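Long-range contact in protease LasA (Pseudomonas aeruginosa, PDB 3IT5), which cleaves pentaglycine cross-links of staphylococcal peptidoglycan and takes part in elastin breakdown as a secreted zinc metalloendopeptidase of the M23 family: residues N5-W17 / S46-T58. Residues are numbered along the deposited sequence; the frame is centred on the assembly and turned at random.
Sequences NLMQLPWRQGYSW and SATYSVVAAHAGT
With CG of Trp17 set beside its own backbone N (chi1 -73°) and the ring swung to a small chi2 of 11°, the indole reaches strand 50-52, part of the large antiparallel sheet of the M23 peptidase domain. Its CZ2 lies 3.6 Å from CB of Tyr49 and, obliquely to the ring, 3.1 Å from Ser50 O, while CG2 of Val51 meets the ring at its edge, 3.9 Å from CH2. Within the same segment, CB of Trp11 sits over the centre of one indole face. The contact illustrates how an irregular N-terminal segment can lie along a sheet with few backbone bonds. Gln8 N donates to Ala54 O (2.9 Å) in the carbonyl plane, whereas Val52 N donates to Pro10 O (3.3 Å) from above the plane of the Pro10 carbonyl. A water adds a link, accepting from Arg12 N and donating to Ser50 O. The extended Arg12 chain lays one guanidinium face over Ser50 OG, which is hydrogen-bonded to Lys98. The Pro10 side chain, about 11 Å from the zinc ion, packs on Leu121 and Phe123, which flank the zinc ligand His122 in sequence. At the far end Met7 runs beside His55, with Met7 CG 3.7 Å from His55 CB.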
# COMPACT_ATOMS: atom_id res chain seq x y z
N ASN A 5 -8.35 11.94 6.83
CA ASN A 5 -8.35 12.68 5.56
C ASN A 5 -6.95 12.85 4.95
O ASN A 5 -6.76 13.61 4.01
CB ASN A 5 -8.99 14.06 5.77
CG ASN A 5 -8.17 14.95 6.68
OD1 ASN A 5 -7.36 14.47 7.48
ND2 ASN A 5 -8.38 16.26 6.57
N LEU A 6 -5.98 12.12 5.51
CA LEU A 6 -4.58 12.24 5.10
C LEU A 6 -4.21 11.33 3.93
O LEU A 6 -3.40 11.70 3.08
CB LEU A 6 -3.63 11.97 6.28
CG LEU A 6 -2.12 12.09 6.06
CD1 LEU A 6 -1.71 13.47 5.52
CD2 LEU A 6 -1.37 11.78 7.33
N MET A 7 -4.83 10.15 3.89
CA MET A 7 -4.42 9.11 2.95
C MET A 7 -5.53 8.53 2.08
O MET A 7 -6.67 8.36 2.52
CB MET A 7 -3.72 7.98 3.71
CG MET A 7 -2.28 8.29 4.04
SD MET A 7 -1.51 7.02 5.03
CE MET A 7 -1.84 7.66 6.66
N GLN A 8 -5.16 8.23 0.84
CA GLN A 8 -5.96 7.43 -0.08
C GLN A 8 -5.22 6.10 -0.30
O GLN A 8 -4.10 5.93 0.18
CB GLN A 8 -6.15 8.16 -1.42
CG GLN A 8 -4.84 8.46 -2.16
CD GLN A 8 -5.00 8.55 -3.67
OE1 GLN A 8 -4.49 7.71 -4.40
NE2 GLN A 8 -5.69 9.57 -4.13
N LEU A 9 -5.84 5.19 -1.04
CA LEU A 9 -5.20 3.92 -1.42
C LEU A 9 -4.08 4.16 -2.45
O LEU A 9 -4.19 5.07 -3.28
CB LEU A 9 -6.24 2.94 -1.97
CG LEU A 9 -7.36 2.53 -1.01
CD1 LEU A 9 -8.59 2.03 -1.78
CD2 LEU A 9 -6.89 1.50 0.02
N PRO A 10 -2.99 3.35 -2.39
CA PRO A 10 -1.80 3.58 -3.22
C PRO A 10 -1.91 3.13 -4.69
O PRO A 10 -0.96 2.56 -5.24
CB PRO A 10 -0.71 2.80 -2.48
CG PRO A 10 -1.44 1.67 -1.84
CD PRO A 10 -2.80 2.22 -1.47
N TRP A 11 -3.06 3.38 -5.31
CA TRP A 11 -3.20 3.28 -6.76
C TRP A 11 -4.06 4.43 -7.29
O TRP A 11 -4.67 5.16 -6.51
CB TRP A 11 -3.76 1.92 -7.20
CG TRP A 11 -5.04 1.49 -6.55
CD1 TRP A 11 -6.31 1.79 -6.96
CD2 TRP A 11 -5.18 0.65 -5.40
NE1 TRP A 11 -7.23 1.19 -6.13
CE2 TRP A 11 -6.56 0.48 -5.16
CE3 TRP A 11 -4.26 0.02 -4.54
CZ2 TRP A 11 -7.05 -0.29 -4.10
CZ3 TRP A 11 -4.76 -0.74 -3.48
CH2 TRP A 11 -6.14 -0.89 -3.27
N ARG A 12 -4.07 4.60 -8.61
CA ARG A 12 -4.77 5.71 -9.24
C ARG A 12 -6.23 5.82 -8.81
O ARG A 12 -6.95 4.83 -8.73
CB ARG A 12 -4.71 5.59 -10.76
CG ARG A 12 -3.37 5.91 -11.39
CD ARG A 12 -3.35 5.36 -12.80
NE ARG A 12 -2.33 6.00 -13.64
CZ ARG A 12 -2.23 5.83 -14.96
NH1 ARG A 12 -3.08 5.03 -15.60
NH2 ARG A 12 -1.27 6.46 -15.63
N GLN A 13 -6.65 7.05 -8.55
CA GLN A 13 -8.04 7.36 -8.25
C GLN A 13 -8.94 6.92 -9.41
O GLN A 13 -8.59 7.11 -10.58
CB GLN A 13 -8.18 8.86 -8.01
CG GLN A 13 -9.28 9.23 -7.05
CD GLN A 13 -9.44 10.72 -6.91
OE1 GLN A 13 -8.80 11.35 -6.06
NE2 GLN A 13 -10.28 11.31 -7.75
N GLY A 14 -10.09 6.33 -9.08
CA GLY A 14 -11.04 5.88 -10.10
C GLY A 14 -10.85 4.43 -10.53
O GLY A 14 -11.62 3.90 -11.34
N TYR A 15 -9.81 3.80 -10.00
CA TYR A 15 -9.46 2.43 -10.35
C TYR A 15 -9.49 1.51 -9.12
O TYR A 15 -9.53 1.98 -7.98
CB TYR A 15 -8.11 2.39 -11.08
CG TYR A 15 -8.10 3.22 -12.35
CD1 TYR A 15 -8.38 2.65 -13.60
CD2 TYR A 15 -7.83 4.59 -12.30
CE1 TYR A 15 -8.39 3.43 -14.77
CE2 TYR A 15 -7.83 5.38 -13.46
CZ TYR A 15 -8.11 4.79 -14.68
OH TYR A 15 -8.10 5.58 -15.81
N SER A 16 -9.50 0.20 -9.36
CA SER A 16 -9.71 -0.79 -8.30
C SER A 16 -8.68 -1.91 -8.35
O SER A 16 -8.51 -2.56 -9.39
CB SER A 16 -11.12 -1.38 -8.41
OG SER A 16 -12.12 -0.37 -8.39
N TRP A 17 -8.00 -2.13 -7.23
CA TRP A 17 -7.07 -3.26 -7.09
C TRP A 17 -7.55 -4.20 -6.00
O TRP A 17 -8.40 -3.82 -5.18
CB TRP A 17 -5.67 -2.75 -6.74
CG TRP A 17 -4.91 -2.10 -7.85
CD1 TRP A 17 -5.39 -1.72 -9.07
CD2 TRP A 17 -3.54 -1.70 -7.82
NE1 TRP A 17 -4.40 -1.12 -9.81
CE2 TRP A 17 -3.25 -1.10 -9.07
CE3 TRP A 17 -2.52 -1.80 -6.87
CZ2 TRP A 17 -1.98 -0.60 -9.38
CZ3 TRP A 17 -1.26 -1.29 -7.17
CH2 TRP A 17 -1.01 -0.70 -8.42
N SER A 46 3.67 -10.73 -16.59
CA SER A 46 2.37 -10.12 -16.89
C SER A 46 2.42 -8.60 -16.87
O SER A 46 3.39 -7.99 -16.40
CB SER A 46 1.30 -10.60 -15.90
OG SER A 46 1.13 -12.01 -15.94
N ALA A 47 1.35 -7.98 -17.38
CA ALA A 47 1.20 -6.53 -17.36
C ALA A 47 1.05 -6.03 -15.92
O ALA A 47 0.39 -6.67 -15.11
CB ALA A 47 -0.02 -6.11 -18.20
N THR A 48 1.69 -4.91 -15.62
CA THR A 48 1.62 -4.32 -14.28
C THR A 48 1.11 -2.88 -14.33
O THR A 48 1.11 -2.25 -15.39
CB THR A 48 2.97 -4.36 -13.53
OG1 THR A 48 3.88 -3.44 -14.14
CG2 THR A 48 3.56 -5.78 -13.53
N TYR A 49 0.70 -2.37 -13.17
CA TYR A 49 -0.05 -1.13 -13.12
C TYR A 49 0.54 -0.08 -12.18
O TYR A 49 1.51 -0.34 -11.47
CB TYR A 49 -1.54 -1.43 -12.84
CG TYR A 49 -2.17 -2.22 -13.97
CD1 TYR A 49 -2.74 -1.57 -15.06
CD2 TYR A 49 -2.15 -3.62 -13.97
CE1 TYR A 49 -3.30 -2.28 -16.11
CE2 TYR A 49 -2.71 -4.35 -15.02
CZ TYR A 49 -3.29 -3.67 -16.09
OH TYR A 49 -3.84 -4.37 -17.13
N SER A 50 -0.04 1.12 -12.21
CA SER A 50 0.56 2.29 -11.57
C SER A 50 0.36 2.34 -10.06
O SER A 50 -0.78 2.25 -9.57
CB SER A 50 0.03 3.58 -12.22
OG SER A 50 0.27 3.56 -13.62
N VAL A 51 1.47 2.48 -9.33
CA VAL A 51 1.45 2.78 -7.90
C VAL A 51 1.58 4.30 -7.70
O VAL A 51 2.47 4.94 -8.26
CB VAL A 51 2.59 2.05 -7.14
CG1 VAL A 51 2.57 2.41 -5.65
CG2 VAL A 51 2.49 0.53 -7.31
N VAL A 52 0.67 4.87 -6.90
CA VAL A 52 0.70 6.30 -6.61
C VAL A 52 0.89 6.57 -5.12
O VAL A 52 0.60 5.70 -4.28
CB VAL A 52 -0.57 7.04 -7.13
CG1 VAL A 52 -0.84 6.74 -8.61
CG2 VAL A 52 -1.79 6.69 -6.27
N ALA A 53 1.37 7.77 -4.81
CA ALA A 53 1.51 8.21 -3.43
C ALA A 53 0.17 8.20 -2.70
O ALA A 53 -0.83 8.71 -3.21
CB ALA A 53 2.13 9.61 -3.37
N ALA A 54 0.16 7.59 -1.52
CA ALA A 54 -1.04 7.52 -0.70
C ALA A 54 -1.33 8.86 -0.03
O ALA A 54 -2.45 9.09 0.42
CB ALA A 54 -0.89 6.42 0.32
N HIS A 55 -0.33 9.73 0.00
CA HIS A 55 -0.45 11.03 0.65
C HIS A 55 0.61 12.02 0.17
O HIS A 55 1.56 11.65 -0.53
CB HIS A 55 -0.31 10.86 2.17
CG HIS A 55 0.98 10.24 2.59
ND1 HIS A 55 2.08 10.98 2.96
CD2 HIS A 55 1.35 8.94 2.70
CE1 HIS A 55 3.07 10.16 3.27
NE2 HIS A 55 2.65 8.92 3.12
N ALA A 56 0.42 13.28 0.57
CA ALA A 56 1.40 14.34 0.39
C ALA A 56 2.63 14.10 1.25
O ALA A 56 2.53 13.59 2.36
CB ALA A 56 0.78 15.70 0.74
N GLY A 57 3.79 14.47 0.72
CA GLY A 57 5.05 14.36 1.45
C GLY A 57 6.27 14.31 0.57
O GLY A 57 6.22 14.65 -0.62
N THR A 58 7.38 13.87 1.15
CA THR A 58 8.68 13.86 0.47
C THR A 58 9.09 12.45 0.06
O THR A 58 8.99 11.51 0.85
CB THR A 58 9.79 14.45 1.35
OG1 THR A 58 9.35 15.71 1.90
CG2 THR A 58 11.08 14.67 0.56
O HOH W 1 -2.53 13.93 2.09
O HOH W 2 -3.55 2.56 -10.63